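Local coordinates for GDSL-like Lipase/Acylhydrolase family protein (Neisseria meningitidis, PDB 4K7J) that probably hydrolyses O-acetyl ester groups on peptidoglycan, acting as an SGNH-family (GDSL-like) esterase with a catalytic triad, at residues L126-S131 / P194-F199; A153-A158 / G175-D180; G132-L137 / T188-M193; A92-Q97 / S110-N115. All blocks are in the same frame, centred on the assembly; numbering follows the deposited sequence.

Interaction 1. Residues L126-S131 / P194-F199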
loop_
_atom_site.group_PDB
_atom_site.type_symbol
_atom_site.label_atom_id
_atom_site.label_comp_id
_atom_site.label_asym_id
_atom_site.label_seq_id
_atom_site.Cartn_x
_atom_site.Cartn_y
_atom_site.Cartn_z
ATOM N N LEU A 126 7.550 -4.971 10.749
ATOM C CA LEU A 126 7.896 -6.357 11.035
ATOM C C LEU A 126 7.243 -6.777 12.342
ATOM O O LEU A 126 6.787 -5.926 13.115
ATOM C CB LEU A 126 9.421 -6.559 11.077
ATOM C CG LEU A 126 10.265 -5.820 12.126
ATOM C CD1 LEU A 126 10.263 -6.529 13.481
ATOM C CD2 LEU A 126 11.706 -5.617 11.647
ATOM N N ALA A 127 7.182 -8.081 12.592
ATOM C CA ALA A 127 6.703 -8.559 13.892
ATOM C C ALA A 127 7.691 -9.562 14.490
ATOM O O ALA A 127 8.168 -10.447 13.788
ATOM C CB ALA A 127 5.335 -9.164 13.765
ATOM N N HIS A 128 8.020 -9.408 15.772
ATOM C CA HIS A 128 8.867 -10.384 16.457
ATOM C C HIS A 128 7.956 -11.515 16.936
ATOM O O HIS A 128 7.010 -11.261 17.680
ATOM C CB HIS A 128 9.550 -9.756 17.685
ATOM C CG HIS A 128 10.377 -8.548 17.378
ATOM N ND1 HIS A 128 11.453 -8.580 16.513
ATOM C CD2 HIS A 128 10.310 -7.277 17.850
ATOM C CE1 HIS A 128 12.002 -7.379 16.455
ATOM N NE2 HIS A 128 11.332 -6.572 17.259
ATOM N N THR A 129 8.225 -12.748 16.523
ATOM C CA THR A 129 7.333 -13.858 16.854
ATOM C C THR A 129 7.627 -14.418 18.251
ATOM O O THR A 129 6.722 -14.873 18.948
ATOM C CB THR A 129 7.435 -15.045 15.845
ATOM O OG1 THR A 129 8.720 -15.685 15.968
ATOM C CG2 THR A 129 7.213 -14.586 14.410
ATOM N N GLY A 130 8.897 -14.400 18.641
ATOM C CA GLY A 130 9.318 -14.988 19.896
ATOM C C GLY A 130 9.380 -16.500 19.739
ATOM O O GLY A 130 8.942 -17.042 18.725
ATOM N N SER A 131 9.920 -17.191 20.733
ATOM C CA SER A 131 9.845 -18.649 20.741
ATOM C C SER A 131 8.448 -19.027 21.209
ATOM O O SER A 131 7.798 -18.250 21.899
ATOM C CB SER A 131 10.910 -19.236 21.666
ATOM O OG SER A 131 10.801 -18.687 22.970
ATOM N N PRO A 194 12.553 -17.945 17.479
ATOM C CA PRO A 194 12.152 -16.608 17.019
ATOM C C PRO A 194 12.441 -16.305 15.554
ATOM O O PRO A 194 13.507 -16.651 15.040
ATOM C CB PRO A 194 12.997 -15.667 17.889
ATOM C CG PRO A 194 13.325 -16.485 19.119
ATOM C CD PRO A 194 13.530 -17.867 18.586
ATOM N N TRP A 195 11.495 -15.611 14.923
ATOM C CA TRP A 195 11.660 -15.048 13.592
ATOM C C TRP A 195 11.218 -13.588 13.613
ATOM O O TRP A 195 10.445 -13.182 14.482
ATOM C CB TRP A 195 10.698 -15.717 12.619
ATOM C CG TRP A 195 10.942 -17.132 12.247
ATOM C CD1 TRP A 195 10.761 -18.240 13.030
ATOM C CD2 TRP A 195 11.329 -17.610 10.957
ATOM N NE1 TRP A 195 11.055 -19.376 12.311
ATOM C CE2 TRP A 195 11.393 -19.016 11.031
ATOM C CE3 TRP A 195 11.635 -16.982 9.741
ATOM C CZ2 TRP A 195 11.758 -19.807 9.935
ATOM C CZ3 TRP A 195 12.001 -17.764 8.660
ATOM C CH2 TRP A 195 12.052 -19.163 8.764
ATOM N N ASP A 196 11.640 -12.824 12.607
ATOM C CA ASP A 196 10.933 -11.590 12.258
ATOM C C ASP A 196 10.114 -11.844 11.008
ATOM O O ASP A 196 10.598 -12.469 10.070
ATOM C CB ASP A 196 11.905 -10.428 12.030
ATOM C CG ASP A 196 12.529 -9.928 13.326
ATOM O OD1 ASP A 196 12.018 -10.283 14.410
ATOM O OD2 ASP A 196 13.521 -9.179 13.256
ATOM N N ILE A 197 8.878 -11.371 10.997
ATOM C CA ILE A 197 7.972 -11.593 9.859
ATOM C C ILE A 197 7.509 -10.235 9.313
ATOM O O ILE A 197 7.203 -9.322 10.085
ATOM C CB ILE A 197 6.716 -12.408 10.285
ATOM C CG1 ILE A 197 7.103 -13.721 10.972
ATOM C CG2 ILE A 197 5.795 -12.674 9.095
ATOM C CD1 ILE A 197 7.794 -14.741 10.068
ATOM N N GLY A 198 7.474 -10.104 7.992
ATOM C CA GLY A 198 7.021 -8.890 7.339
ATOM C C GLY A 198 5.613 -9.121 6.842
ATOM O O GLY A 198 4.845 -9.823 7.484
ATOM N N PHE A 199 5.260 -8.533 5.706
ATOM C CA PHE A 199 3.916 -8.717 5.188
ATOM C C PHE A 199 3.775 -10.151 4.712
ATOM O O PHE A 199 4.758 -10.796 4.341
ATOM C CB PHE A 199 3.626 -7.746 4.050
ATOM C CG PHE A 199 3.229 -6.365 4.508
ATOM C CD1 PHE A 199 4.172 -5.497 5.036
ATOM C CD2 PHE A 199 1.914 -5.939 4.404
ATOM C CE1 PHE A 199 3.810 -4.231 5.467
ATOM C CE2 PHE A 199 1.544 -4.661 4.817
ATOM C CZ PHE A 199 2.498 -3.808 5.348
HETATM O O HOH W 1 10.949 -12.919 17.623
#
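Ala-127 and Ile-197 form the hydrogen-bonded antiparallel pair that joins strand 125-128 to strand 195-203, neighbours in a five-stranded antiparallel sheet that is probably part of a galactose-binding-like beta fold. Ala-127 N gives its hydrogen to Ile-197 O at 2.8 Å, and Ile-197 N returns one to Ala-127 O. A further main-chain bond runs from Thr-129 N to Trp-195 O, just past the end of strand 125-128. Two CA-H...O contacts lie beside these bonds, Leu-126 CA to Ile-197 O and Asp-196 CA to Ala-127 O.

The polar side chains act at the next positions. On one face His-128 and Asp-196, a non-hydrogen-bonded pair, lie side by side and point the same way; ND1 donates to Asp-196 OD1 over 2.8 Å. The ring and carboxylate planes are turned 55° apart, and the nitrogen meets OD1 from above the carboxylate plane. Thr-129 OG1 accepts from Trp-195 N at 3.0 Å, placed there by a chi1 of 68° that sets it between its own N and carbonyl carbon.

Apolar contacts are fewer. Thr-129 CG2 touches Ile-197 CG1 at 3.5 Å, the two side chains crossing at about a right angle. Leu-126 CD1 lies 4.1 Å from Asp-196 CG and, within its own segment, over one face of the His-128 ring. Trp-195 turns its indole away, and its NE1 bonds Thr-161 O.

Water 1 accepts from Gly-130 N and donates to Trp-195 O. The Thr-129 hydroxyl thus takes over pairing where strand 125-128 ends, and the carboxylate of Asp-196 probably favours a protonated His-128.

Interaction 2. Residues A153-A158 / G175-D180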
loop_
_atom_site.group_PDB
_atom_site.type_symbol
_atom_site.label_atom_id
_atom_site.label_comp_id
_atom_site.label_asym_id
_atom_site.label_seq_id
_atom_site.Cartn_x
_atom_site.Cartn_y
_atom_site.Cartn_z
ATOM N N ALA A 153 10.146 -13.030 5.688
ATOM C CA ALA A 153 10.558 -13.659 6.943
ATOM C C ALA A 153 12.063 -13.649 7.119
ATOM O O ALA A 153 12.803 -13.831 6.159
ATOM C CB ALA A 153 10.033 -15.095 7.010
ATOM N N LYS A 154 12.514 -13.425 8.348
ATOM C CA LYS A 154 13.927 -13.527 8.666
ATOM C C LYS A 154 14.143 -14.374 9.911
ATOM O O LYS A 154 13.756 -13.984 11.011
ATOM C CB LYS A 154 14.553 -12.150 8.877
ATOM C CG LYS A 154 16.057 -12.235 9.122
ATOM C CD LYS A 154 16.700 -10.858 9.255
ATOM C CE LYS A 154 16.263 -10.159 10.518
ATOM N NZ LYS A 154 17.090 -8.931 10.734
ATOM N N PRO A 155 14.779 -15.536 9.742
ATOM C CA PRO A 155 14.996 -16.455 10.856
ATOM C C PRO A 155 16.150 -15.970 11.725
ATOM O O PRO A 155 17.052 -15.295 11.233
ATOM C CB PRO A 155 15.421 -17.741 10.146
ATOM C CG PRO A 155 16.193 -17.252 8.971
ATOM C CD PRO A 155 15.440 -16.004 8.509
ATOM N N LEU A 156 16.126 -16.317 13.006
ATOM C CA LEU A 156 17.288 -16.076 13.850
ATOM C C LEU A 156 18.482 -16.895 13.347
ATOM O O LEU A 156 19.602 -16.391 13.271
ATOM C CB LEU A 156 16.977 -16.428 15.303
ATOM C CG LEU A 156 18.108 -16.176 16.290
ATOM C CD1 LEU A 156 18.317 -14.672 16.480
ATOM C CD2 LEU A 156 17.796 -16.862 17.604
ATOM N N LEU A 157 18.226 -18.153 12.992
ATOM C CA LEU A 157 19.261 -19.050 12.480
ATOM C C LEU A 157 18.977 -19.525 11.061
ATOM O O LEU A 157 17.824 -19.730 10.682
ATOM C CB LEU A 157 19.387 -20.283 13.376
ATOM C CG LEU A 157 20.487 -20.333 14.432
ATOM C CD1 LEU A 157 20.381 -19.152 15.389
ATOM C CD2 LEU A 157 20.391 -21.659 15.174
ATOM N N ALA A 158 20.035 -19.730 10.285
ATOM C CA ALA A 158 19.896 -20.324 8.961
ATOM C C ALA A 158 19.201 -21.691 9.060
ATOM O O ALA A 158 19.387 -22.414 10.047
ATOM C CB ALA A 158 21.256 -20.453 8.301
ATOM N N GLY A 175 18.921 -14.140 6.873
ATOM C CA GLY A 175 18.520 -12.895 6.254
ATOM C C GLY A 175 17.070 -12.918 5.790
ATOM O O GLY A 175 16.451 -13.977 5.707
ATOM N N TRP A 176 16.529 -11.738 5.497
ATOM C CA TRP A 176 15.189 -11.625 4.939
ATOM C C TRP A 176 15.096 -12.401 3.639
ATOM O O TRP A 176 16.048 -12.455 2.873
ATOM C CB TRP A 176 14.845 -10.164 4.663
ATOM C CG TRP A 176 14.497 -9.412 5.888
ATOM C CD1 TRP A 176 15.293 -8.525 6.573
ATOM C CD2 TRP A 176 13.269 -9.485 6.599
ATOM N NE1 TRP A 176 14.620 -8.037 7.662
ATOM C CE2 TRP A 176 13.372 -8.612 7.704
ATOM C CE3 TRP A 176 12.084 -10.200 6.411
ATOM C CZ2 TRP A 176 12.338 -8.445 8.619
ATOM C CZ3 TRP A 176 11.047 -10.024 7.321
ATOM C CH2 TRP A 176 11.183 -9.153 8.410
ATOM N N GLN A 177 13.935 -12.987 3.410
ATOM C CA GLN A 177 13.672 -13.784 2.229
ATOM C C GLN A 177 12.166 -13.958 2.160
ATOM O O GLN A 177 11.458 -13.594 3.096
ATOM C CB GLN A 177 14.379 -15.139 2.332
ATOM C CG GLN A 177 13.994 -15.983 3.528
ATOM C CD GLN A 177 14.929 -17.165 3.711
ATOM O OE1 GLN A 177 14.646 -18.266 3.238
ATOM N NE2 GLN A 177 16.062 -16.937 4.380
ATOM N N VAL A 178 11.662 -14.486 1.054
ATOM C CA VAL A 178 10.236 -14.770 0.968
ATOM C C VAL A 178 10.029 -16.279 0.999
ATOM O O VAL A 178 10.644 -17.022 0.235
ATOM C CB VAL A 178 9.598 -14.209 -0.329
ATOM C CG1 VAL A 178 8.110 -14.523 -0.375
ATOM C CG2 VAL A 178 9.831 -12.719 -0.427
ATOM N N LEU A 179 9.155 -16.723 1.887
ATOM C CA LEU A 179 8.821 -18.123 1.999
ATOM C C LEU A 179 7.547 -18.354 1.203
ATOM O O LEU A 179 6.577 -17.630 1.370
ATOM C CB LEU A 179 8.576 -18.480 3.468
ATOM C CG LEU A 179 9.655 -18.080 4.475
ATOM C CD1 LEU A 179 9.241 -18.550 5.886
ATOM C CD2 LEU A 179 10.994 -18.672 4.078
ATOM N N ASP A 180 7.551 -19.373 0.349
ATOM C CA ASP A 180 6.373 -19.724 -0.441
ATOM C C ASP A 180 5.761 -21.043 0.032
ATOM O O ASP A 180 6.456 -22.052 0.163
ATOM C CB ASP A 180 6.750 -19.856 -1.925
ATOM C CG ASP A 180 7.367 -18.593 -2.493
ATOM O OD1 ASP A 180 6.997 -17.480 -2.057
ATOM O OD2 ASP A 180 8.212 -18.714 -3.402
HETATM O O HOH W 2 19.023 -14.413 9.590
#
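Ala-153 and Gln-177 make a hydrogen-bonded antiparallel pair, at which strand 147-155 meets strand 177-183, at one edge of its sheet. Both segments belong to the N-terminal peptidoglycan O-acetylesterase family region. Ala-153 N donates to Gln-177 O at 3.0 Å, whereas the return bond from Gln-177 N to Ala-153 O is weak, with an angle of 133° at the hydrogen. The short strand axes stand 103° apart, although pairing of the strands continues at Leu-179 and Leu-151. Trp-176 CA adds a CA-H...O contact to Ala-153 O, and water 2 links the segments by accepting from Gly-175 N and donating to Pro-155 O.

Among the side chains, Lys-154 and Trp-176 make the most extended contact. Lys-154 CB lies over the face of the indole, 3.9 Å from the centroid of the five-membered ring, a CH-pi contact. CG is anti to the backbone N (chi1 -176°) and comes within 3.5 Å of Gly-175 C; farther out, CD passes 3.8 Å from Trp-176 NE1. The two side chains cross at about a right angle. Both polar ends have partners in Asp-119: Lys-154 NZ forms a salt bridge with OD2, and Trp-176 NE1 donates to the backbone O.

Gln-177 folds back on its own segment, its NE2 donating to Gly-175 O at 3.3 Å in a nearly straight bond, while OE1 accepts from Asn-172 N. Ala-153 CB packs against Leu-179 CD1 at 3.7 Å.

The lysine methylenes thus cover one indole face beside a backbone pair with one weak bond, and the charge of Lys-154 is probably balanced by Asp-119.

Interaction 3. Residues G132-L137 / T188-M193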
loop_
_atom_site.group_PDB
_atom_site.type_symbol
_atom_site.label_atom_id
_atom_site.label_comp_id
_atom_site.label_asym_id
_atom_site.label_seq_id
_atom_site.Cartn_x
_atom_site.Cartn_y
_atom_site.Cartn_z
ATOM N N GLY A 132 7.974 -20.207 20.834
ATOM C CA GLY A 132 6.621 -20.600 21.183
ATOM C C GLY A 132 5.610 -19.604 20.628
ATOM O O GLY A 132 4.536 -19.409 21.211
ATOM N N GLY A 133 5.957 -18.982 19.496
ATOM C CA GLY A 133 5.125 -17.963 18.869
ATOM C C GLY A 133 3.941 -18.490 18.090
ATOM O O GLY A 133 3.997 -19.576 17.504
ATOM N N SER A 134 2.857 -17.722 18.066
ATOM C CA SER A 134 1.644 -18.156 17.389
ATOM C C SER A 134 0.860 -16.976 16.801
ATOM O O SER A 134 0.724 -15.935 17.439
ATOM C CB SER A 134 0.756 -18.934 18.364
ATOM O OG SER A 134 -0.426 -19.380 17.720
ATOM N N MET A 135 0.356 -17.139 15.583
ATOM C CA MET A 135 -0.479 -16.118 14.952
ATOM C C MET A 135 -1.519 -16.779 14.068
ATOM O O MET A 135 -1.195 -17.634 13.245
ATOM C CB MET A 135 0.357 -15.133 14.121
ATOM C CG MET A 135 -0.477 -14.057 13.411
ATOM S SD MET A 135 -1.417 -13.018 14.565
ATOM C CE MET A 135 -0.084 -12.227 15.474
ATOM N N THR A 136 -2.774 -16.392 14.249
ATOM C CA THR A 136 -3.837 -16.875 13.385
ATOM C C THR A 136 -4.457 -15.701 12.619
ATOM O O THR A 136 -4.841 -14.689 13.210
ATOM C CB THR A 136 -4.924 -17.628 14.194
ATOM O OG1 THR A 136 -4.313 -18.695 14.931
ATOM C CG2 THR A 136 -5.978 -18.211 13.269
ATOM N N LEU A 137 -4.541 -15.832 11.303
ATOM C CA LEU A 137 -5.175 -14.803 10.497
ATOM C C LEU A 137 -6.495 -15.327 9.977
ATOM O O LEU A 137 -6.557 -16.399 9.352
ATOM C CB LEU A 137 -4.282 -14.375 9.331
ATOM C CG LEU A 137 -2.928 -13.761 9.686
ATOM C CD1 LEU A 137 -1.861 -14.830 9.720
ATOM C CD2 LEU A 137 -2.576 -12.706 8.654
ATOM N N THR A 188 -2.888 -20.408 10.437
ATOM C CA THR A 188 -2.190 -20.414 11.723
ATOM C C THR A 188 -0.709 -20.695 11.527
ATOM O O THR A 188 -0.335 -21.690 10.925
ATOM C CB THR A 188 -2.809 -21.430 12.693
ATOM O OG1 THR A 188 -4.151 -21.032 12.983
ATOM C CG2 THR A 188 -2.020 -21.489 13.999
ATOM N N ILE A 189 0.123 -19.791 12.034
ATOM C CA ILE A 189 1.559 -19.878 11.869
ATOM C C ILE A 189 2.217 -20.001 13.235
ATOM O O ILE A 189 1.987 -19.171 14.125
ATOM C CB ILE A 189 2.104 -18.627 11.146
ATOM C CG1 ILE A 189 1.386 -18.451 9.803
ATOM C CG2 ILE A 189 3.610 -18.731 10.947
ATOM C CD1 ILE A 189 1.599 -17.089 9.177
ATOM N N HIS A 190 3.029 -21.045 13.387
ATOM C CA HIS A 190 3.660 -21.379 14.664
ATOM C C HIS A 190 5.168 -21.270 14.523
ATOM O O HIS A 190 5.740 -21.772 13.554
ATOM C CB HIS A 190 3.302 -22.826 15.068
ATOM C CG HIS A 190 1.908 -22.987 15.594
ATOM N ND1 HIS A 190 1.264 -24.207 15.645
ATOM C CD2 HIS A 190 1.037 -22.082 16.105
ATOM C CE1 HIS A 190 0.059 -24.047 16.164
ATOM N NE2 HIS A 190 -0.104 -22.766 16.447
ATOM N N THR A 191 5.818 -20.623 15.481
ATOM C CA THR A 191 7.276 -20.500 15.444
ATOM C C THR A 191 7.895 -21.048 16.718
ATOM O O THR A 191 7.763 -20.456 17.791
ATOM C CB THR A 191 7.738 -19.038 15.235
ATOM O OG1 THR A 191 7.194 -18.204 16.265
ATOM C CG2 THR A 191 7.262 -18.513 13.890
ATOM N N GLU A 192 8.568 -22.186 16.597
ATOM C CA GLU A 192 9.237 -22.778 17.744
ATOM C C GLU A 192 10.318 -21.832 18.257
ATOM O O GLU A 192 10.358 -21.531 19.439
ATOM C CB GLU A 192 9.815 -24.153 17.393
ATOM C CG GLU A 192 10.884 -24.665 18.364
ATOM C CD GLU A 192 10.336 -25.086 19.725
ATOM O OE1 GLU A 192 9.112 -24.962 19.974
ATOM O OE2 GLU A 192 11.148 -25.546 20.553
ATOM N N MET A 193 11.180 -21.371 17.357
ATOM C CA MET A 193 12.210 -20.388 17.676
ATOM C C MET A 193 11.877 -19.024 17.038
ATOM O O MET A 193 11.008 -18.945 16.168
ATOM C CB MET A 193 13.587 -20.908 17.241
ATOM C CG MET A 193 14.194 -21.958 18.200
ATOM S SD MET A 193 14.616 -21.342 19.856
ATOM C CE MET A 193 13.233 -21.950 20.805
#
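Residues Gly-133 to Thr-136 pair with Thr-188 to Thr-191 in an antiparallel contact, regular along these four positions and opened at its start by a G1 beta bulge. It lies in the second five-stranded sheet of the antiparallel beta part of the chain, probably separate from the SGNH-type hydrolase fold; strand 133-139 runs there between 102-106 and 187-191. The short axes run at 170° and approach to 4.7 Å. Two hydrogen-bonded pairs give the evidence: Gly-133 with Thr-191, and Met-135 with Ile-189, each bonded in both directions. The shortest of these bonds is Ile-189 N to Met-135 O at 2.8 Å.

In the bulge Gly-132 and Gly-133 both face Thr-191. Gly-132 has positive phi, and its N donates to Glu-192 O at 3.1 Å. Thr-191 OG1 lies 3.3 Å from Gly-133 CA, where a CB would collide with it. This hydroxyl bonds Thr-129 OG1 and Gly-130 O.

The face carrying Ser-134, Thr-136, Thr-188 and His-190 is polar. Thr-136 OG1 and Thr-188 OG1 are hydrogen-bonded at 3.0 Å, either able to donate. Ser-134 OG reaches the imidazole edge in its plane, 3.5 Å from His-190 CD2.

The face carrying Met-135, Ile-189 and Thr-191 is mainly hydrocarbon, the buried Thr-191 hydroxyl excepted. Leu-137 CD1 touches Ile-189 CD1 at 4.2 Å as the side chains cross obliquely, and Trp-108 packs against both Met-135 and Ile-189.

Hydroxyl pairing thus marks the more accessible side and hydrocarbon most of the buried one, where the Thr-191 hydroxyl, beside Gly-133, is satisfied by residues 129-130, just before the bulge.

Interaction 4. Residues A92-Q97 / S110-N115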
loop_
_atom_site.group_PDB
_atom_site.type_symbol
_atom_site.label_atom_id
_atom_site.label_comp_id
_atom_site.label_asym_id
_atom_site.label_seq_id
_atom_site.Cartn_x
_atom_site.Cartn_y
_atom_site.Cartn_z
ATOM N N ALA A 92 0.718 -8.963 12.049
ATOM C CA ALA A 92 0.160 -8.824 13.399
ATOM C C ALA A 92 -0.567 -7.493 13.502
ATOM O O ALA A 92 -0.400 -6.647 12.631
ATOM C CB ALA A 92 1.275 -8.889 14.452
ATOM N N ASN A 93 -1.368 -7.305 14.552
ATOM C CA ASN A 93 -1.953 -5.993 14.822
ATOM C C ASN A 93 -0.842 -4.962 14.888
ATOM O O ASN A 93 0.209 -5.218 15.465
ATOM C CB ASN A 93 -2.747 -5.969 16.138
ATOM C CG ASN A 93 -3.981 -6.844 16.087
ATOM O OD1 ASN A 93 -4.692 -6.873 15.073
ATOM N ND2 ASN A 93 -4.236 -7.582 17.175
ATOM N N VAL A 94 -1.086 -3.813 14.272
ATOM C CA VAL A 94 -0.178 -2.679 14.321
ATOM C C VAL A 94 -0.930 -1.511 14.939
ATOM O O VAL A 94 -1.955 -1.070 14.405
ATOM C CB VAL A 94 0.285 -2.262 12.911
ATOM C CG1 VAL A 94 1.101 -0.951 12.972
ATOM C CG2 VAL A 94 1.062 -3.376 12.238
ATOM N N LYS A 95 -0.410 -1.013 16.057
ATOM C CA LYS A 95 -1.049 0.064 16.810
ATOM C C LYS A 95 -1.314 1.284 15.942
ATOM O O LYS A 95 -0.411 1.788 15.283
ATOM C CB LYS A 95 -0.178 0.468 18.000
ATOM C CG LYS A 95 -0.681 1.695 18.729
ATOM C CD LYS A 95 -0.101 1.776 20.127
ATOM C CE LYS A 95 -0.658 2.967 20.879
ATOM N NZ LYS A 95 -0.251 4.229 20.200
ATOM N N GLY A 96 -2.562 1.739 15.930
ATOM C CA GLY A 96 -2.918 2.948 15.210
ATOM C C GLY A 96 -3.175 2.730 13.736
ATOM O O GLY A 96 -3.453 3.682 12.999
ATOM N N GLN A 97 -3.073 1.480 13.289
ATOM C CA GLN A 97 -3.241 1.180 11.870
ATOM C C GLN A 97 -4.210 0.010 11.726
ATOM O O GLN A 97 -4.594 -0.605 12.716
ATOM C CB GLN A 97 -1.874 0.916 11.201
ATOM C CG GLN A 97 -0.886 2.071 11.444
ATOM C CD GLN A 97 0.397 2.037 10.596
ATOM O OE1 GLN A 97 1.313 2.820 10.836
ATOM N NE2 GLN A 97 0.452 1.152 9.596
ATOM N N SER A 110 4.410 -6.448 16.874
ATOM C CA SER A 110 4.792 -5.618 15.726
ATOM C C SER A 110 5.723 -4.462 16.099
ATOM O O SER A 110 5.788 -4.037 17.252
ATOM C CB SER A 110 3.559 -5.066 15.009
ATOM O OG SER A 110 2.837 -4.200 15.877
ATOM N N LEU A 111 6.440 -3.974 15.095
ATOM C CA LEU A 111 7.341 -2.839 15.222
ATOM C C LEU A 111 7.313 -2.141 13.869
ATOM O O LEU A 111 7.358 -2.811 12.830
ATOM C CB LEU A 111 8.759 -3.324 15.532
ATOM C CG LEU A 111 9.831 -2.239 15.498
ATOM C CD1 LEU A 111 9.650 -1.339 16.700
ATOM C CD2 LEU A 111 11.242 -2.826 15.436
ATOM N N THR A 112 7.198 -0.812 13.852
ATOM C CA THR A 112 7.183 -0.093 12.574
ATOM C C THR A 112 8.234 1.020 12.501
ATOM O O THR A 112 8.794 1.432 13.515
ATOM C CB THR A 112 5.807 0.532 12.249
ATOM O OG1 THR A 112 5.715 1.847 12.832
ATOM C CG2 THR A 112 4.662 -0.354 12.704
ATOM N N SER A 113 8.459 1.536 11.299
ATOM C CA SER A 113 9.503 2.538 11.083
ATOM C C SER A 113 9.026 3.948 11.423
ATOM O O SER A 113 9.796 4.896 11.339
ATOM C CB SER A 113 10.038 2.485 9.639
ATOM O OG SER A 113 8.983 2.566 8.687
ATOM N N ARG A 114 7.761 4.080 11.810
ATOM C CA ARG A 114 7.228 5.369 12.207
ATOM C C ARG A 114 8.104 6.071 13.259
ATOM O O ARG A 114 8.506 7.212 13.065
ATOM C CB ARG A 114 5.785 5.225 12.704
ATOM C CG ARG A 114 5.200 6.507 13.285
ATOM C CD ARG A 114 3.723 6.325 13.633
ATOM N NE ARG A 114 3.115 7.577 14.075
ATOM C CZ ARG A 114 2.997 7.943 15.350
ATOM N NH1 ARG A 114 3.444 7.151 16.315
ATOM N NH2 ARG A 114 2.433 9.107 15.655
ATOM N N ASN A 115 8.400 5.383 14.359
ATOM C CA ASN A 115 9.261 5.951 15.394
ATOM C C ASN A 115 10.541 5.173 15.585
ATOM O O ASN A 115 11.401 5.606 16.347
ATOM C CB ASN A 115 8.575 5.979 16.759
ATOM C CG ASN A 115 7.248 6.676 16.739
ATOM O OD1 ASN A 115 6.227 6.063 17.041
ATOM N ND2 ASN A 115 7.245 7.967 16.401
HETATM O O HOH W 3 1.659 -6.519 17.531
HETATM O O HOH W 4 2.316 -1.889 16.859
HETATM O O HOH W 5 3.306 2.925 12.767
#
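Ser-110, near the start of edge strand 109-112, meets Asn-93 and Val-94 of an irregular segment that leads into a type II beta turn, Val-94 to Gln-97, closed by Gln-97 N bonding Val-94 O. From its CA the Ser-110 side chain points at the loop. CB lies 3.4 Å from Asn-93 O and is also near Val-94 CG2. With chi1 at 64°, OG sits between the backbone N and the carbonyl carbon, and it donates to Asn-93 O at 2.8 Å. That bond lies in the carbonyl plane, on a lone pair. The tip accepts a further hydrogen from water 4, which itself accepts from Lys-95 N, so the hydroxyl is linked to Asn-93 O directly and to Lys-95 N through water.

Asn-93 O is gripped a second time: water 3 donates to it and accepts from Ser-110 N, giving a direct and a water-mediated path between the same two residues.

Farther along the strand the contact becomes apolar. Val-94 CG1 meets Thr-112 CG2 at 3.6 Å, the side chains lying oblique to one another. Ile-125 of the adjacent strand 125-128 touches both Val-94 and Thr-112, which continues this small hydrocarbon patch into the sheet. Thr-112 OG1 instead accepts from Arg-114 N at 3.2 Å, an ST turn that bends the chain as it leaves the strand.

At the end of the turn, Gln-97 NE2 bonds Gly-215 O and Tyr-90 OH, tying the loop to the end of strand 208-215. Gln-97 OE1 accepts from Asn-217 N and, at 2.8 Å, from water 5, which lies 2.6 Å from Thr-112 OG1.

From the N terminus, interaction 4 closes first, bringing loop 92-97 to strand 109-112 before interaction 1 opens. Interaction 1 then closes the longest loop, from 126-131 to 194-199. Interaction 3 nests within it, and interaction 2 within interaction 3; no two contacts cross. Interactions 1, 2 and 4 all reach one five-stranded sheet: Leu-126 O bonds Leu-111 N between 1 and 4, and Lys-154 N bonds Asp-196 O between 1 and 2. Interaction 3 belongs to the other five-stranded sheet, joined to interaction 1 through Thr-191 OG1 and to interaction 4 where Met-135 CE packs on Ala-92 CB. Interactions 2 and 3 do not touch, their nearest atoms about 6 Å apart.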